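Local coordinates for GTP-binding nuclear protein GSP1 (Encephalitozoon cuniculi, PDB 4DJT) that binds guanine nucleotides as a Ran-family small GTPase and is probably required for protein import into the nucleus and RNA export, at residues Leu90-Thr95 with Val122-Ile127. Residues are numbered along the deposited sequence; the frame is centred on the assembly and turned at random.
Unlike the reference sequence in segment 90-95: L90 (reference Phe). With GDP (guanosine-5'-diphosphate), chain C.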
ATOM      1  N   LEU A  90      -1.280   4.469  -0.091  1.00 12.79           N
ATOM      2  CA  LEU A  90      -0.402   5.537   0.382  1.00 13.76           C
ATOM      3  C   LEU A  90      -0.611   5.716   1.862  1.00 14.34           C
ATOM      4  O   LEU A  90      -1.738   5.936   2.313  1.00 14.76           O
ATOM      5  CB  LEU A  90      -0.705   6.841  -0.403  1.00 14.04           C
ATOM      6  CG  LEU A  90      -0.014   8.120   0.089  1.00 14.78           C
ATOM      7  CD1 LEU A  90       1.504   8.015   0.025  1.00 14.71           C
ATOM      8  CD2 LEU A  90      -0.520   9.316  -0.721  1.00 15.67           C
ATOM      9  N   PHE A  91       0.455   5.526   2.650  1.00 15.34           N
ATOM     10  CA  PHE A  91       0.344   5.522   4.092  1.00 16.25           C
ATOM     11  C   PHE A  91       0.928   6.794   4.669  1.00 17.89           C
ATOM     12  O   PHE A  91       1.904   7.335   4.141  1.00 17.07           O
ATOM     13  CB  PHE A  91       1.167   4.392   4.687  1.00 17.13           C
ATOM     14  CG  PHE A  91       0.718   3.025   4.273  1.00 17.74           C
ATOM     15  CD1 PHE A  91       0.006   2.238   5.130  1.00 20.18           C
ATOM     16  CD2 PHE A  91       1.065   2.522   3.034  1.00 19.25           C
ATOM     17  CE1 PHE A  91      -0.429   0.956   4.743  1.00 19.84           C
ATOM     18  CE2 PHE A  91       0.656   1.255   2.641  1.00 20.27           C
ATOM     19  CZ  PHE A  91      -0.088   0.478   3.503  1.00 19.44           C
ATOM     20  N   PHE A  92       0.385   7.198   5.806  1.00 18.72           N
ATOM     21  CA  PHE A  92       1.112   8.070   6.707  1.00 20.77           C
ATOM     22  C   PHE A  92       0.995   7.554   8.132  1.00 21.98           C
ATOM     23  O   PHE A  92       0.218   6.670   8.430  1.00 20.53           O
ATOM     24  CB  PHE A  92       0.641   9.531   6.566  1.00 22.62           C
ATOM     25  CG  PHE A  92      -0.747   9.781   7.090  1.00 24.18           C
ATOM     26  CD1 PHE A  92      -1.866   9.407   6.350  1.00 23.18           C
ATOM     27  CD2 PHE A  92      -0.941  10.422   8.308  1.00 27.13           C
ATOM     28  CE1 PHE A  92      -3.135   9.608   6.828  1.00 25.15           C
ATOM     29  CE2 PHE A  92      -2.226  10.649   8.789  1.00 26.79           C
ATOM     30  CZ  PHE A  92      -3.319  10.227   8.052  1.00 26.92           C
ATOM     31  N   ASP A  93       1.810   8.134   8.999  1.00 25.29           N
ATOM     32  CA  ASP A  93       1.847   7.840  10.410  1.00 26.32           C
ATOM     33  C   ASP A  93       1.079   8.962  11.106  1.00 29.33           C
ATOM     34  O   ASP A  93       1.474  10.144  11.018  1.00 30.47           O
ATOM     35  CB  ASP A  93       3.317   7.848  10.823  1.00 26.91           C
ATOM     36  CG  ASP A  93       3.546   7.586  12.309  1.00 28.38           C
ATOM     37  OD1 ASP A  93       2.612   7.720  13.130  1.00 29.27           O
ATOM     38  OD2 ASP A  93       4.715   7.276  12.643  1.00 29.02           O
ATOM     39  N   VAL A  94      -0.017   8.610  11.774  1.00 29.25           N
ATOM     40  CA  VAL A  94      -0.896   9.602  12.391  1.00 31.90           C
ATOM     41  C   VAL A  94      -0.214  10.350  13.530  1.00 35.06           C
ATOM     42  O   VAL A  94      -0.750  11.357  14.024  1.00 38.42           O
ATOM     43  CB  VAL A  94      -2.189   8.975  12.964  1.00 31.78           C
ATOM     44  CG1 VAL A  94      -3.037   8.398  11.867  1.00 29.88           C
ATOM     45  CG2 VAL A  94      -1.881   7.941  14.038  1.00 31.69           C
ATOM     46  N   THR A  95       0.949   9.862  13.957  1.00 35.80           N
ATOM     47  CA  THR A  95       1.727  10.547  14.993  1.00 39.41           C
ATOM     48  C   THR A  95       2.918  11.372  14.440  1.00 41.73           C
ATOM     49  O   THR A  95       3.736  11.855  15.228  1.00 45.86           O
ATOM     50  CB  THR A  95       2.233   9.542  16.046  1.00 39.15           C
ATOM     51  OG1 THR A  95       3.254   8.722  15.477  1.00 39.60           O
ATOM     52  CG2 THR A  95       1.089   8.646  16.540  1.00 38.28           C
ATOM     53  N   VAL A 122      -5.768   5.969   0.668  1.00 15.07           N
ATOM     54  CA  VAL A 122      -4.965   6.594   1.715  1.00 15.72           C
ATOM     55  C   VAL A 122      -5.240   5.892   3.023  1.00 16.04           C
ATOM     56  O   VAL A 122      -6.388   5.722   3.398  1.00 17.72           O
ATOM     57  CB  VAL A 122      -5.236   8.113   1.845  1.00 16.06           C
ATOM     58  CG1 VAL A 122      -4.489   8.694   3.054  1.00 17.48           C
ATOM     59  CG2 VAL A 122      -4.801   8.824   0.571  1.00 17.06           C
ATOM     60  N   CYS A 123      -4.162   5.476   3.707  1.00 16.43           N
ATOM     61  CA  CYS A 123      -4.248   4.828   5.013  1.00 16.83           C
ATOM     62  C   CYS A 123      -3.544   5.616   6.104  1.00 17.35           C
ATOM     63  O   CYS A 123      -2.355   5.861   6.036  1.00 16.73           O
ATOM     64  CB  CYS A 123      -3.619   3.420   4.991  1.00 16.92           C
ATOM     65  SG  CYS A 123      -4.496   2.288   3.889  1.00 17.91           S
ATOM     66  N   ALA A 124      -4.330   5.997   7.098  1.00 18.05           N
ATOM     67  CA  ALA A 124      -3.851   6.518   8.346  1.00 19.27           C
ATOM     68  C   ALA A 124      -3.392   5.355   9.210  1.00 18.93           C
ATOM     69  O   ALA A 124      -4.220   4.645   9.794  1.00 19.35           O
ATOM     70  CB  ALA A 124      -4.995   7.276   9.044  1.00 19.65           C
ATOM     71  N   ASN A 125      -2.076   5.184   9.338  1.00 19.15           N
ATOM     72  CA  ASN A 125      -1.540   4.051  10.079  1.00 18.84           C
ATOM     73  C   ASN A 125      -1.091   4.414  11.510  1.00 20.40           C
ATOM     74  O   ASN A 125      -0.824   5.585  11.814  1.00 21.73           O
ATOM     75  CB  ASN A 125      -0.389   3.406   9.295  1.00 18.09           C
ATOM     76  CG  ASN A 125       0.079   2.097   9.910  1.00 18.46           C
ATOM     77  OD1 ASN A 125      -0.749   1.277  10.322  1.00 18.67           O
ATOM     78  ND2 ASN A 125       1.426   1.851   9.895  1.00 17.40           N
ATOM     79  N   LYS A 126      -1.025   3.389  12.355  1.00 20.62           N
ATOM     80  CA  LYS A 126      -0.547   3.507  13.747  1.00 23.85           C
ATOM     81  C   LYS A 126      -1.613   4.150  14.609  1.00 26.28           C
ATOM     82  O   LYS A 126      -1.293   4.773  15.642  1.00 28.73           O
ATOM     83  CB  LYS A 126       0.750   4.303  13.833  1.00 22.79           C
ATOM     84  CG  LYS A 126       1.866   3.759  12.977  1.00 22.40           C
ATOM     85  CD  LYS A 126       3.211   4.266  13.415  1.00 22.94           C
ATOM     86  CE  LYS A 126       4.318   3.919  12.444  1.00 21.67           C
ATOM     87  NZ  LYS A 126       5.617   4.590  12.767  1.00 22.94           N
ATOM     88  N   ILE A 127      -2.889   3.976  14.223  1.00 27.95           N
ATOM     89  CA  ILE A 127      -3.995   4.506  15.055  1.00 31.23           C
ATOM     90  C   ILE A 127      -3.999   3.879  16.433  1.00 33.51           C
ATOM     91  O   ILE A 127      -4.752   4.317  17.299  1.00 35.84           O
ATOM     92  CB  ILE A 127      -5.399   4.284  14.441  1.00 31.40           C
ATOM     93  CG1 ILE A 127      -5.698   2.770  14.292  1.00 31.25           C
ATOM     94  CG2 ILE A 127      -5.511   5.043  13.127  1.00 31.50           C
ATOM     95  CD1 ILE A 127      -7.085   2.471  13.774  1.00 32.99           C
TER
HETATM   96  PB  GDP C 301       8.161   1.618   6.488  1.00 13.64           P
HETATM   97  O1B GDP C 301       8.242   0.287   5.722  1.00 11.67           O
HETATM   98  O2B GDP C 301       7.035   2.537   6.042  1.00 12.83           O
HETATM   99  O3B GDP C 301       9.531   2.275   6.636  1.00 13.09           O
HETATM  100  O3A GDP C 301       7.810   1.298   8.033  1.00 13.89           O
HETATM  101  PA  GDP C 301       8.038  -0.046   8.859  1.00 15.68           P
HETATM  102  O1A GDP C 301       6.996  -1.101   8.545  1.00 14.46           O
HETATM  103  O2A GDP C 301       9.487  -0.405   8.756  1.00 15.43           O
HETATM  104  O5' GDP C 301       7.724   0.371  10.354  1.00 16.12           O
HETATM  105  C5' GDP C 301       8.427   1.497  10.914  1.00 17.59           C
HETATM  106  C4' GDP C 301       8.293   1.416  12.424  1.00 19.44           C
HETATM  107  O4' GDP C 301       6.949   1.664  12.780  1.00 19.89           O
HETATM  108  C3' GDP C 301       8.609   0.047  12.963  1.00 21.72           C
HETATM  109  O3' GDP C 301       9.206   0.203  14.234  1.00 26.15           O
HETATM  110  C2' GDP C 301       7.287  -0.628  13.160  1.00 22.20           C
HETATM  111  O2' GDP C 301       7.251  -1.591  14.231  1.00 24.27           O
HETATM  112  C1' GDP C 301       6.410   0.566  13.459  1.00 21.20           C
HETATM  113  N9  GDP C 301       5.047   0.349  12.994  1.00 24.06           N
HETATM  114  C8  GDP C 301       4.608   0.047  11.752  1.00 22.34           C
HETATM  115  N7  GDP C 301       3.258  -0.086  11.762  1.00 21.61           N
HETATM  116  C5  GDP C 301       2.831   0.200  12.991  1.00 22.48           C
HETATM  117  C6  GDP C 301       1.532   0.266  13.683  1.00 24.90           C
HETATM  118  O6  GDP C 301       0.439   0.040  13.084  1.00 20.98           O
HETATM  119  N1  GDP C 301       1.544   0.590  14.993  1.00 25.48           N
HETATM  120  C2  GDP C 301       2.701   0.840  15.670  1.00 28.50           C
HETATM  121  N2  GDP C 301       2.658   1.153  16.966  1.00 31.66           N
HETATM  122  N3  GDP C 301       3.918   0.790  15.095  1.00 27.42           N
HETATM  123  C4  GDP C 301       4.017   0.477  13.791  1.00 25.43           C
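Backbone hydrogen bonds from C123 N to L90 O (2.8 Å), F92 N to C123 O and N125 N to F92 O join strands 90-93 and 122-125, parallel neighbours; V94 N to N125 O carries the pattern one residue further.

Apolar contacts line both faces. Beside L90 and V122, F92 holds CG between its backbone N and carbonyl carbon (chi1 70°), a rotamer that carries the ring across toward 122-124, CZ meeting A124 CB at 3.5 Å and V122 CG1 lying at the ring edge. V94 CG1 reaches the same A124 CB at 3.6 Å. On the other face, F91 CD1 packs 3.8 Å from C123 CB, and C123 SG makes an oblique sulfur-aromatic contact with the F91 ring.

The charged contact sits at the strand ends. K126 is extended beyond CG, which lies 3.6 Å from GDP C6; its NZ meets D93 OD2 at 2.8 Å from above the carboxylate plane, while also bonding G21 O and, weakly, GDP O4'. T95 N on D93 OD1 closes an Asx turn, and T95 OG1 bonds the same oxygen from the same face. N125 ND2 donates to V22 O and OD1 accepts from A156 N, fixing the amide's rotation.

With D128, N125 and K126 form the NKxD guanine-recognition motif of Ras-like GTPases, at the C-terminal ends of adjacent parallel strands.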